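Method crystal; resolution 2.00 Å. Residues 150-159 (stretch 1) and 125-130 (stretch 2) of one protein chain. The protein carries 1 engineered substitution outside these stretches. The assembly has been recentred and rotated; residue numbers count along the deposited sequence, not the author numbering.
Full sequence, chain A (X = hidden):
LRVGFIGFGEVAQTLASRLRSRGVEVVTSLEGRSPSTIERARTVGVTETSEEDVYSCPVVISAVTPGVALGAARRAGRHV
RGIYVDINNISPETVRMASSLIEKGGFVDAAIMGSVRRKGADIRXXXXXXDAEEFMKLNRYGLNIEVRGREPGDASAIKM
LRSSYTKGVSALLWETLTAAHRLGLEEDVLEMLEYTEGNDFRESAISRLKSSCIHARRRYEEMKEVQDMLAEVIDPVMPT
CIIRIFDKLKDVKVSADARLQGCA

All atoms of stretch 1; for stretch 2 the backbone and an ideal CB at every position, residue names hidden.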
# COMPACT_ATOMS: atom_id res chain seq x y z
N ARG A 150 -7.89 -4.00 24.31
CA ARG A 150 -8.45 -4.08 25.66
C ARG A 150 -8.88 -5.49 26.07
O ARG A 150 -8.83 -5.84 27.24
CB ARG A 150 -9.70 -3.20 25.76
CG ARG A 150 -9.48 -1.73 25.48
CD ARG A 150 -10.79 -0.95 25.60
NE ARG A 150 -11.81 -1.40 24.64
CZ ARG A 150 -13.06 -0.93 24.59
NH1 ARG A 150 -13.45 0.02 25.45
NH2 ARG A 150 -13.92 -1.41 23.70
N GLU A 151 -9.29 -6.32 25.11
CA GLU A 151 -9.80 -7.64 25.45
C GLU A 151 -9.26 -8.75 24.58
O GLU A 151 -8.59 -8.48 23.59
CB GLU A 151 -11.34 -7.58 25.40
CG GLU A 151 -11.90 -6.94 24.15
CD GLU A 151 -13.44 -6.81 24.18
OE1 GLU A 151 -14.00 -6.17 25.09
OE2 GLU A 151 -14.08 -7.36 23.27
N PRO A 152 -9.48 -10.02 24.97
CA PRO A 152 -9.00 -11.15 24.17
C PRO A 152 -9.53 -11.01 22.76
O PRO A 152 -10.69 -10.65 22.58
CB PRO A 152 -9.63 -12.35 24.87
CG PRO A 152 -9.54 -11.89 26.36
CD PRO A 152 -10.10 -10.49 26.23
N GLY A 153 -8.68 -11.25 21.76
CA GLY A 153 -9.12 -11.11 20.39
C GLY A 153 -8.51 -9.85 19.75
O GLY A 153 -8.25 -9.86 18.53
N ASP A 154 -8.25 -8.79 20.53
CA ASP A 154 -7.69 -7.56 19.97
C ASP A 154 -6.30 -7.72 19.41
O ASP A 154 -6.06 -7.31 18.27
CB ASP A 154 -7.73 -6.38 20.95
CG ASP A 154 -9.14 -5.96 21.31
OD1 ASP A 154 -10.09 -6.31 20.58
OD2 ASP A 154 -9.30 -5.24 22.31
N ALA A 155 -5.41 -8.37 20.15
CA ALA A 155 -4.03 -8.60 19.67
C ALA A 155 -4.00 -9.43 18.37
O ALA A 155 -3.28 -9.10 17.42
CB ALA A 155 -3.21 -9.27 20.76
N SER A 156 -4.75 -10.54 18.35
CA SER A 156 -4.84 -11.37 17.16
C SER A 156 -5.46 -10.57 15.99
O SER A 156 -5.04 -10.73 14.84
CB SER A 156 -5.66 -12.64 17.45
OG SER A 156 -4.83 -13.48 18.28
N ALA A 157 -6.46 -9.74 16.27
CA ALA A 157 -7.07 -8.92 15.22
C ALA A 157 -6.05 -7.95 14.65
O ALA A 157 -6.06 -7.70 13.47
CB ALA A 157 -8.29 -8.11 15.75
N ILE A 158 -5.33 -7.25 15.52
CA ILE A 158 -4.30 -6.32 15.08
C ILE A 158 -3.24 -7.02 14.20
O ILE A 158 -2.80 -6.48 13.16
CB ILE A 158 -3.58 -5.67 16.29
CG1 ILE A 158 -4.52 -4.70 16.99
CG2 ILE A 158 -2.31 -4.89 15.80
CD1 ILE A 158 -4.19 -4.51 18.52
N LYS A 159 -2.82 -8.21 14.61
CA LYS A 159 -1.82 -8.94 13.85
C LYS A 159 -2.32 -9.31 12.44
O LYS A 159 -1.62 -9.11 11.42
CB LYS A 159 -1.42 -10.22 14.58
CG LYS A 159 -0.43 -11.09 13.79
CD LYS A 159 -0.10 -12.36 14.50
CE LYS A 159 0.65 -13.30 13.57
NZ LYS A 159 -0.26 -13.67 12.45
N UNK A 125 5.99 -9.04 20.86
CA UNK A 125 4.75 -9.77 21.06
C UNK A 125 3.73 -8.74 21.56
O UNK A 125 4.00 -8.02 22.52
CB UNK A 125 4.92 -10.93 22.04
N UNK A 126 2.57 -8.65 20.93
CA UNK A 126 1.57 -7.72 21.47
C UNK A 126 0.56 -8.59 22.24
O UNK A 126 0.34 -9.75 21.88
CB UNK A 126 0.90 -6.90 20.37
N UNK A 127 -0.03 -8.03 23.29
CA UNK A 127 -0.95 -8.80 24.14
C UNK A 127 -2.15 -7.95 24.54
O UNK A 127 -2.03 -6.75 24.83
CB UNK A 127 -0.23 -9.31 25.39
N UNK A 128 -3.32 -8.60 24.57
CA UNK A 128 -4.54 -7.90 24.90
C UNK A 128 -5.34 -8.68 25.95
O UNK A 128 -5.22 -9.89 26.05
CB UNK A 128 -5.38 -7.67 23.64
N UNK A 129 -6.16 -7.95 26.71
CA UNK A 129 -6.96 -8.56 27.77
C UNK A 129 -6.66 -7.80 29.06
O UNK A 129 -5.62 -7.13 29.17
CB UNK A 129 -6.66 -10.05 27.92
N UNK A 130 -7.52 -7.99 30.06
CA UNK A 130 -7.39 -7.31 31.36
C UNK A 130 -6.12 -7.65 32.08
O UNK A 130 -5.59 -6.86 32.86
CB UNK A 130 -8.58 -7.66 32.26

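Position 125 opens the visible part of the strand with extended backbone angles (-123/127), and its ideal CB has nothing of stretch 1 within 5.5 Å. Stretch 1 therefore sets no preference beyond compatibility with a strand, which β-branched residues satisfy well. The deposited residue is I125, whose side chain comes no nearer to stretch 1 than 7.4 Å, from I125 CG2 to A155 CB.

At position 126 the CA-to-CB bond points toward the helix that begins at D154, and the ideal CB lies 4.8 Å from A155 CB. The small methyl group of A155 leaves room beside the helix, and I158, one turn further on, adds an apolar wall. No side-chain charge is offered here, so valine, leucine, isoleucine or methionine would all suit. The residue is I126, with chi1 p and chi2 t. This conformation carries the CG1-CD1 branch toward the helix: I126 CG1 packs 4.0 Å from A155 CB, and I126 CD1 reaches 3.6 Å from I158 CG2.

The alternation of the strand turns position 127 away. Its CA passes 4.1 Å from A155 CB, but its ideal CB has no atom of stretch 1 within 5.5 Å, so this surface hardly discriminates among side chains. It is A127, whose methyl group takes no part in the packing against the helix.

Position 128 faces stretch 1 again, where the chain turns into the helix. The ideal CB is 3.3 Å from E151 O, 3.6 Å from A155 N and 3.8 Å from D154 CB, leaving little space for bulk but presenting both an acceptor and a donor. Alanine would fit sterically but leave the polar groups unanswered by a side chain, whereas a short hydroxyl side chain, serine or perhaps threonine, could answer them. The residue is S128. In its p rotamer, S128 OG donates a hydrogen bond to E151 O at 2.7 Å and accepts one from A155 N at 3.1 Å, with an N-H...acceptor angle of 161°. One hydroxyl thus ties the type II turn from E151 to D154 and the first turn of the helix to the strand.

At position 129 phi/psi of 126/164 would jam a CB against the preceding carbonyl O, which by itself calls for glycine. A CB would also sit 3.8 Å from P152 CG. The residue is G129. The backbones run close here, with G129 CA 3.8 Å from E151 CA and 3.3 Å from R150 O.

Position 130 points sideways, its ideal CB 5.3 Å from R150 O, with open space beyond; many polar or charged residues would suit. It is R130, the end of whose side chain leads away from stretch 1.

Stretch 2 (125-130) IIASGR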
# COMPACT_ATOMS: atom_id res chain seq x y z
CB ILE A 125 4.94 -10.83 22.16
CG1 ILE A 125 5.90 -11.91 21.68
CG2 ILE A 125 3.58 -11.44 22.59
CD1 ILE A 125 6.31 -12.84 22.84
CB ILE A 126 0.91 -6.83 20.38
CG1 ILE A 126 0.20 -7.69 19.34
CG2 ILE A 126 1.99 -5.92 19.71
CD1 ILE A 126 -0.70 -6.85 18.37
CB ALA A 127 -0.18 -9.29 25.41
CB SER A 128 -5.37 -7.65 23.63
OG SER A 128 -5.96 -8.85 23.13
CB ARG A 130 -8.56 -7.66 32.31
CG ARG A 130 -9.90 -7.25 31.84
CD ARG A 130 -10.96 -7.52 32.95
NE ARG A 130 -10.69 -6.77 34.17
CZ ARG A 130 -10.21 -7.32 35.28
NH1 ARG A 130 -9.97 -8.61 35.31
NH2 ARG A 130 -10.02 -6.58 36.36
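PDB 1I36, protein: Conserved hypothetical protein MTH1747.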